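Putative glucoamylase (Bacteroides uniformis, PDB 4GL3) probably hydrolyses glycosidic bonds in glucans or related carbohydrates, as a member of the six-hairpin glycosidase clan. Local coordinates at residues A[174-179]-A[194-199]; A[123-128]-A[188-193]; A[198-203]-A[209-214]. All coordinates share one frame; numbering follows the deposited sequence.

Overall arrangement
All three contacts are mostly buried, but contacts 1 and 2 lie deeper, their centres about 13 and 12 Å from the centre of the chain, against about 18 Å for contact 3. The first two interlock: residues 174-179 pair with 188-193 through M174 O and I190 N, and with the start of helix 124-140 through W176 O and I124 N. Contacts 1 and 3 both draw on helix 197-205, and their segments overlap at I198 and V199. Contact 2 is purely aliphatic, and contact 1 adds an aromatic ring, a sulfur and a carboxylate close to a bound Tris and a glycerol, probably from the crystallisation liquor. Contact 3, whose loop is partly exposed, adds a backbone hydrogen bond to the packing of one isoleucine.

Contact 1. Residues A[174-179]-A[194-199]; sequences MYWHWS and NECHIV
W176 meets C196 and E195 with the outer end of its indole, while the selenomethionine M174 covers V199. The contact joins the approach to strand 177-178 to the loop leading into helix 197-205, in a chain whose family belongs to the six-hairpin clan, in which helices pair around an (alpha/alpha)6 barrel. C196 SG makes a sulfur-aromatic contact with the six-membered ring of W176: it lies 3.7 Å from W176 CZ3, approaching obliquely and 4.2 Å from the ring centroid. E195 OE2 instead comes to the rim, near the ring plane, 3.7 Å from W176 CH2, with the carboxylate turned 79° from the indole. CG of W176 stands anti to the backbone N (chi1 -165°), which sends the ring across to the second segment although its CB does not point there. Deeper in, M174 is bent at its third torsion, bringing CE within 3.8 Å of V199 CG1; its SE atom lies 3.8 Å from V199 O.

V125 of helix 124-140 packs against both W176 and C196, and the ring of H188 meets the indole with the planes inclined. E195 OE2 also has a weak hydrogen bond to a bound Tris molecule, probably from the crystallisation liquor, and W176 lies close to a glycerol, consistent with a small-molecule pocket here. The pieces that position C196 are local. V199 N bonds to C196 O at 3.0 Å, and N194 forms an Asx turn in front of C196: its OD1 accepts from C196 N at 3.0 Å with an N-H...O angle of 163°, the donor lying above the carbonyl plane.

Contact 2. Residues A[123-128]-A[188-193]; sequences DIVESA and HQIKGH
I190 rests the end of its side chain on I124 and V125, the first two residues of helix 124-140, so an irregular loop segment packs on the N-terminal turn of a capped helix. It gives up the most surface of the three, and a single atom does the touching: CD1 of I190 lies 3.9 Å from V125 CG2 and 4.1 Å from I124 CG1. I190 CG1 is anti to the carbonyl carbon (chi1 -57°), and with an extended second torsion CD1 is carried well out toward the helix. V125 comes alongside, its side chain running opposite to that of I190, whereas I124 lies aslant and adds its own CD1 at 4.1 Å from I190 CD1. No polar atom takes part across the two segments.

The backbone of I190 is held elsewhere, its O accepting from the hydroxyl of Y200. On the helix side, V199 of helix 197-205 packs against both I124 and V125, making one apolar layer with I190.

D123 fixes the start of the helix as its N-cap. S127 N and S127 OG reach D123 O from opposite faces of its carbonyl plane, both at 3.0 Å. The side chain does the capping itself: OD1 of D123 takes a weak bond from V125 N and a nearly straight one from E126 N, at 2.9 Å and 177°.

Contact 3. Residues A[198-203]-A[209-214]; sequences IVYILG and YPIAES
P210 and I211 meet the last turns of helix 197-205 at G203, just after Y209, whose ring leads away. Residues 209-214 belong to a helix-loop-helix connection, in which the chain leaves helix 197-205, turns and passes across its C-terminal end, and enters helix 213-220. P210 makes a CA-H...O contact, its CA 3.2 Å from G203 O, while its ring also touches R412 of helix 404-412. I211 then supplies the main anchor. Its backbone N donates to the same G203 O at 3.0 Å with an N-H...O angle of 161°, reaching the oxygen from above the carbonyl plane.

The side chain of I211 turns to the helix as well. CG1 sits between the backbone N and the carbonyl carbon (chi1 64°) and lies 3.5 Å from G203 C, over backbone that carries no side chain. Beyond it, CD1 of I211 comes within 3.7 Å of Y200 O and 4.1 Å of Y200 CD2, the two side chains crossing at about a right angle. The hydroxyl of Y200 bonds to I190 O and M174 N, which ties the ring to the neighbouring loops. An alanine in place of I211 would keep the backbone bond but is likely to leave a gap against Y200 and G203, with the ring of Y200 losing one of its apolar neighbours.

A carbonyl near a helix end thus gains a loop N-H as donor, and an aliphatic chain shields the adjoining backbone: the link is polar at G203 O and apolar around it.

Contact 1. Residues A[174-179]-A[194-199]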
# COMPACT_ATOMS: atom_id res chain seq x y z
N MSE A 174 3.13 -13.02 14.46
CA MSE A 174 4.14 -12.93 13.38
C MSE A 174 5.07 -11.77 13.65
O MSE A 174 4.65 -10.78 14.26
CB MSE A 174 3.49 -12.78 11.98
CG MSE A 174 2.62 -13.96 11.59
SE MSE A 174 1.64 -13.63 9.94
CE MSE A 174 3.05 -14.18 8.71
N TYR A 175 6.35 -11.95 13.28
CA TYR A 175 7.40 -10.98 13.45
C TYR A 175 7.70 -10.35 12.10
O TYR A 175 7.67 -11.01 11.06
CB TYR A 175 8.67 -11.65 14.07
CG TYR A 175 8.46 -11.96 15.53
CD1 TYR A 175 7.80 -13.15 15.92
CD2 TYR A 175 8.87 -11.07 16.52
CE1 TYR A 175 7.56 -13.43 17.25
CE2 TYR A 175 8.62 -11.32 17.86
CZ TYR A 175 7.97 -12.50 18.24
OH TYR A 175 7.71 -12.75 19.56
N TRP A 176 8.04 -9.06 12.16
CA TRP A 176 8.21 -8.17 11.01
C TRP A 176 9.51 -8.50 10.22
O TRP A 176 9.48 -8.46 9.00
CB TRP A 176 8.20 -6.71 11.47
CG TRP A 176 8.01 -5.62 10.44
CD1 TRP A 176 8.74 -5.40 9.27
CD2 TRP A 176 7.05 -4.58 10.50
NE1 TRP A 176 8.27 -4.29 8.63
CE2 TRP A 176 7.23 -3.77 9.35
CE3 TRP A 176 6.08 -4.24 11.42
CZ2 TRP A 176 6.42 -2.67 9.08
CZ3 TRP A 176 5.27 -3.11 11.17
CH2 TRP A 176 5.45 -2.35 10.00
N HIS A 177 10.59 -8.85 10.92
CA HIS A 177 11.91 -8.96 10.34
C HIS A 177 12.58 -10.28 10.75
O HIS A 177 12.23 -10.93 11.77
CB HIS A 177 12.85 -7.85 10.79
CG HIS A 177 12.23 -6.48 10.86
ND1 HIS A 177 11.57 -6.02 11.97
CD2 HIS A 177 12.29 -5.43 9.98
CE1 HIS A 177 11.21 -4.76 11.76
NE2 HIS A 177 11.62 -4.39 10.55
N TRP A 178 13.57 -10.66 9.94
CA TRP A 178 14.59 -11.65 10.31
C TRP A 178 15.86 -11.37 9.53
O TRP A 178 15.82 -10.98 8.35
CB TRP A 178 14.16 -13.09 10.03
CG TRP A 178 15.22 -14.06 10.40
CD1 TRP A 178 15.44 -14.59 11.64
CD2 TRP A 178 16.23 -14.63 9.54
NE1 TRP A 178 16.51 -15.42 11.61
CE2 TRP A 178 17.01 -15.49 10.33
CE3 TRP A 178 16.54 -14.51 8.19
CZ2 TRP A 178 18.13 -16.22 9.82
CZ3 TRP A 178 17.66 -15.23 7.67
CH2 TRP A 178 18.44 -16.06 8.52
N SER A 179 17.00 -11.57 10.20
CA SER A 179 18.30 -11.27 9.64
C SER A 179 19.31 -12.39 9.82
O SER A 179 19.37 -13.01 10.87
CB SER A 179 18.87 -10.01 10.32
OG SER A 179 20.24 -9.85 9.98
N ASN A 194 -3.17 -1.92 12.16
CA ASN A 194 -2.36 -0.97 11.41
C ASN A 194 -2.37 -1.33 9.93
O ASN A 194 -3.36 -1.87 9.45
CB ASN A 194 -0.94 -0.88 12.01
CG ASN A 194 -0.17 -2.18 11.94
OD1 ASN A 194 -0.57 -3.13 11.29
ND2 ASN A 194 0.93 -2.22 12.67
N GLU A 195 -1.30 -1.01 9.19
CA GLU A 195 -1.25 -1.28 7.76
C GLU A 195 -0.95 -2.71 7.40
O GLU A 195 -0.99 -3.03 6.21
CB GLU A 195 -0.19 -0.37 7.08
CG GLU A 195 1.28 -0.79 7.33
CD GLU A 195 1.93 -0.15 8.55
OE1 GLU A 195 1.26 0.00 9.59
OE2 GLU A 195 3.15 0.16 8.48
N CYS A 196 -0.64 -3.58 8.37
CA CYS A 196 -0.08 -4.91 8.05
C CYS A 196 -1.07 -6.08 7.99
O CYS A 196 -0.66 -7.22 8.07
CB CYS A 196 0.95 -5.23 9.12
SG CYS A 196 2.23 -4.01 9.31
N HIS A 197 -2.37 -5.82 7.92
CA HIS A 197 -3.39 -6.88 7.95
C HIS A 197 -3.09 -8.03 6.95
O HIS A 197 -3.25 -9.25 7.25
CB HIS A 197 -4.77 -6.25 7.67
CG HIS A 197 -5.94 -7.08 8.09
ND1 HIS A 197 -7.23 -6.74 7.75
CD2 HIS A 197 -6.03 -8.22 8.83
CE1 HIS A 197 -8.07 -7.63 8.27
NE2 HIS A 197 -7.36 -8.52 8.95
N ILE A 198 -2.64 -7.62 5.77
CA ILE A 198 -2.43 -8.52 4.64
C ILE A 198 -1.35 -9.56 4.92
O ILE A 198 -1.35 -10.65 4.31
CB ILE A 198 -2.08 -7.72 3.33
CG1 ILE A 198 -2.24 -8.58 2.09
CG2 ILE A 198 -0.66 -7.18 3.34
CD1 ILE A 198 -3.64 -8.75 1.65
N VAL A 199 -0.42 -9.24 5.82
CA VAL A 199 0.57 -10.21 6.20
C VAL A 199 -0.06 -11.47 6.81
O VAL A 199 0.36 -12.59 6.50
CB VAL A 199 1.62 -9.61 7.19
CG1 VAL A 199 2.71 -10.65 7.49
CG2 VAL A 199 2.21 -8.32 6.61

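Contact 2. Residues A[123-128]-A[188-193]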
# COMPACT_ATOMS: atom_id res chain seq x y z
N ASP A 123 12.16 -8.37 5.33
CA ASP A 123 11.05 -7.52 5.82
C ASP A 123 9.77 -8.11 5.27
O ASP A 123 9.50 -8.06 4.02
CB ASP A 123 11.24 -6.07 5.37
CG ASP A 123 10.14 -5.15 5.87
OD1 ASP A 123 8.95 -5.59 5.90
OD2 ASP A 123 10.48 -4.03 6.29
N ILE A 124 9.00 -8.77 6.12
CA ILE A 124 7.87 -9.50 5.58
C ILE A 124 6.65 -8.65 5.29
O ILE A 124 5.73 -9.12 4.58
CB ILE A 124 7.45 -10.76 6.40
CG1 ILE A 124 6.76 -10.40 7.71
CG2 ILE A 124 8.67 -11.65 6.64
CD1 ILE A 124 6.15 -11.67 8.35
N VAL A 125 6.60 -7.43 5.85
CA VAL A 125 5.49 -6.52 5.54
C VAL A 125 5.71 -6.00 4.12
O VAL A 125 4.83 -6.08 3.27
CB VAL A 125 5.37 -5.36 6.56
CG1 VAL A 125 4.32 -4.34 6.05
CG2 VAL A 125 5.04 -5.91 7.97
N GLU A 126 6.93 -5.56 3.82
CA GLU A 126 7.25 -5.11 2.46
C GLU A 126 7.06 -6.28 1.49
O GLU A 126 6.52 -6.14 0.37
CB GLU A 126 8.68 -4.59 2.39
CG GLU A 126 8.94 -3.41 3.31
CD GLU A 126 8.33 -2.11 2.81
OE1 GLU A 126 8.33 -1.93 1.56
OE2 GLU A 126 7.90 -1.31 3.67
N SER A 127 7.46 -7.46 1.91
CA SER A 127 7.34 -8.61 0.98
C SER A 127 5.87 -8.97 0.74
O SER A 127 5.50 -9.38 -0.35
CB SER A 127 8.08 -9.84 1.53
OG SER A 127 9.48 -9.65 1.49
N ALA A 128 5.03 -8.81 1.78
CA ALA A 128 3.59 -9.07 1.69
C ALA A 128 2.94 -8.09 0.68
O ALA A 128 2.07 -8.49 -0.08
CB ALA A 128 2.91 -8.97 3.06
N HIS A 188 10.03 -7.26 16.51
CA HIS A 188 8.87 -6.37 16.28
C HIS A 188 7.66 -7.26 15.93
O HIS A 188 7.53 -7.73 14.82
CB HIS A 188 9.25 -5.39 15.17
CG HIS A 188 8.30 -4.25 14.97
ND1 HIS A 188 6.95 -4.33 15.22
CD2 HIS A 188 8.51 -3.02 14.46
CE1 HIS A 188 6.38 -3.19 14.92
NE2 HIS A 188 7.30 -2.37 14.45
N GLN A 189 6.80 -7.52 16.92
CA GLN A 189 5.58 -8.28 16.68
C GLN A 189 4.60 -7.46 15.82
O GLN A 189 4.47 -6.24 16.01
CB GLN A 189 4.93 -8.61 18.01
CG GLN A 189 5.67 -9.58 18.90
CD GLN A 189 4.94 -9.82 20.24
OE1 GLN A 189 3.73 -9.69 20.32
NE2 GLN A 189 5.68 -10.10 21.28
N ILE A 190 3.96 -8.10 14.86
CA ILE A 190 3.00 -7.39 14.01
C ILE A 190 1.64 -7.47 14.71
O ILE A 190 0.99 -8.54 14.75
CB ILE A 190 2.92 -8.01 12.59
CG1 ILE A 190 4.32 -8.02 11.94
CG2 ILE A 190 1.87 -7.27 11.70
CD1 ILE A 190 4.39 -8.71 10.59
N LYS A 191 1.24 -6.36 15.30
CA LYS A 191 0.04 -6.28 16.13
C LYS A 191 -0.94 -5.33 15.45
O LYS A 191 -0.52 -4.34 14.87
CB LYS A 191 0.38 -5.71 17.51
CG LYS A 191 1.37 -6.49 18.31
CD LYS A 191 0.95 -7.91 18.71
CE LYS A 191 0.03 -7.97 19.89
NZ LYS A 191 -0.40 -9.38 20.23
N GLY A 192 -2.21 -5.67 15.47
CA GLY A 192 -3.25 -4.86 14.80
C GLY A 192 -3.72 -3.67 15.62
O GLY A 192 -3.41 -3.60 16.79
N HIS A 193 -4.49 -2.73 15.06
CA HIS A 193 -4.90 -2.70 13.64
C HIS A 193 -4.15 -1.56 12.97
O HIS A 193 -4.44 -0.39 13.22
CB HIS A 193 -6.41 -2.50 13.46
CG HIS A 193 -6.82 -2.51 12.01
ND1 HIS A 193 -7.10 -3.67 11.33
CD2 HIS A 193 -6.92 -1.51 11.11
CE1 HIS A 193 -7.35 -3.39 10.06
NE2 HIS A 193 -7.27 -2.08 9.91

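Contact 3. Residues A[198-203]-A[209-214]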
# COMPACT_ATOMS: atom_id res chain seq x y z
N ILE A 198 -2.64 -7.62 5.77
CA ILE A 198 -2.43 -8.52 4.64
C ILE A 198 -1.35 -9.56 4.92
O ILE A 198 -1.35 -10.65 4.31
CB ILE A 198 -2.08 -7.72 3.33
CG1 ILE A 198 -2.24 -8.58 2.09
CG2 ILE A 198 -0.66 -7.18 3.34
CD1 ILE A 198 -3.64 -8.75 1.65
N VAL A 199 -0.42 -9.24 5.82
CA VAL A 199 0.57 -10.21 6.20
C VAL A 199 -0.06 -11.47 6.81
O VAL A 199 0.36 -12.59 6.50
CB VAL A 199 1.62 -9.61 7.19
CG1 VAL A 199 2.71 -10.65 7.49
CG2 VAL A 199 2.21 -8.32 6.61
N TYR A 200 -1.06 -11.29 7.67
CA TYR A 200 -1.75 -12.42 8.29
C TYR A 200 -2.64 -13.15 7.31
O TYR A 200 -2.70 -14.38 7.34
CB TYR A 200 -2.56 -11.99 9.51
CG TYR A 200 -1.68 -11.72 10.71
CD1 TYR A 200 -1.04 -10.47 10.89
CD2 TYR A 200 -1.43 -12.71 11.66
CE1 TYR A 200 -0.18 -10.24 11.97
CE2 TYR A 200 -0.57 -12.48 12.74
CZ TYR A 200 0.05 -11.26 12.90
OH TYR A 200 0.89 -11.05 14.01
N ILE A 201 -3.32 -12.40 6.43
CA ILE A 201 -4.16 -13.02 5.39
C ILE A 201 -3.31 -13.89 4.45
O ILE A 201 -3.68 -15.02 4.18
CB ILE A 201 -4.95 -11.99 4.54
CG1 ILE A 201 -5.80 -11.02 5.37
CG2 ILE A 201 -5.77 -12.66 3.44
CD1 ILE A 201 -6.57 -11.64 6.45
N LEU A 202 -2.17 -13.37 3.96
CA LEU A 202 -1.30 -14.17 3.09
C LEU A 202 -0.71 -15.36 3.87
O LEU A 202 -0.64 -16.50 3.35
CB LEU A 202 -0.19 -13.33 2.47
CG LEU A 202 -0.64 -12.23 1.47
CD1 LEU A 202 0.51 -11.34 0.99
CD2 LEU A 202 -1.35 -12.87 0.30
N GLY A 203 -0.28 -15.12 5.09
CA GLY A 203 0.21 -16.23 5.95
C GLY A 203 -0.82 -17.35 6.06
O GLY A 203 -0.48 -18.53 6.03
N TYR A 209 3.58 -22.97 3.52
CA TYR A 209 4.08 -22.59 4.85
C TYR A 209 3.03 -21.74 5.60
O TYR A 209 3.31 -20.63 6.01
CB TYR A 209 5.35 -21.77 4.67
CG TYR A 209 6.44 -22.49 3.95
CD1 TYR A 209 7.26 -23.41 4.64
CD2 TYR A 209 6.66 -22.29 2.58
CE1 TYR A 209 8.27 -24.11 3.98
CE2 TYR A 209 7.66 -22.99 1.90
CZ TYR A 209 8.47 -23.88 2.61
OH TYR A 209 9.45 -24.58 1.97
N PRO A 210 1.82 -22.26 5.75
CA PRO A 210 0.73 -21.46 6.36
C PRO A 210 0.89 -21.31 7.89
O PRO A 210 1.51 -22.16 8.54
CB PRO A 210 -0.52 -22.28 6.09
CG PRO A 210 -0.01 -23.70 6.03
CD PRO A 210 1.36 -23.59 5.35
N ILE A 211 0.32 -20.24 8.40
CA ILE A 211 0.18 -20.02 9.85
C ILE A 211 -1.04 -20.73 10.42
O ILE A 211 -2.02 -20.97 9.72
CB ILE A 211 0.15 -18.51 10.19
CG1 ILE A 211 -1.11 -17.84 9.56
CG2 ILE A 211 1.43 -17.81 9.74
CD1 ILE A 211 -1.43 -16.48 10.10
N ALA A 212 -0.97 -21.09 11.70
CA ALA A 212 -2.13 -21.56 12.44
C ALA A 212 -3.12 -20.38 12.62
O ALA A 212 -2.75 -19.22 12.63
CB ALA A 212 -1.70 -22.15 13.81
N GLU A 213 -4.40 -20.70 12.76
CA GLU A 213 -5.43 -19.67 12.97
C GLU A 213 -5.18 -18.87 14.22
O GLU A 213 -5.44 -17.66 14.24
CB GLU A 213 -6.83 -20.33 13.07
CG GLU A 213 -7.26 -20.96 11.76
CD GLU A 213 -8.41 -21.94 11.93
OE1 GLU A 213 -9.27 -21.66 12.82
OE2 GLU A 213 -8.43 -22.96 11.20
N SER A 214 -4.70 -19.55 15.25
CA SER A 214 -4.43 -18.90 16.52
C SER A 214 -3.36 -17.77 16.42
O SER A 214 -3.33 -16.84 17.25
CB SER A 214 -4.02 -19.96 17.55
OG SER A 214 -2.75 -20.50 17.12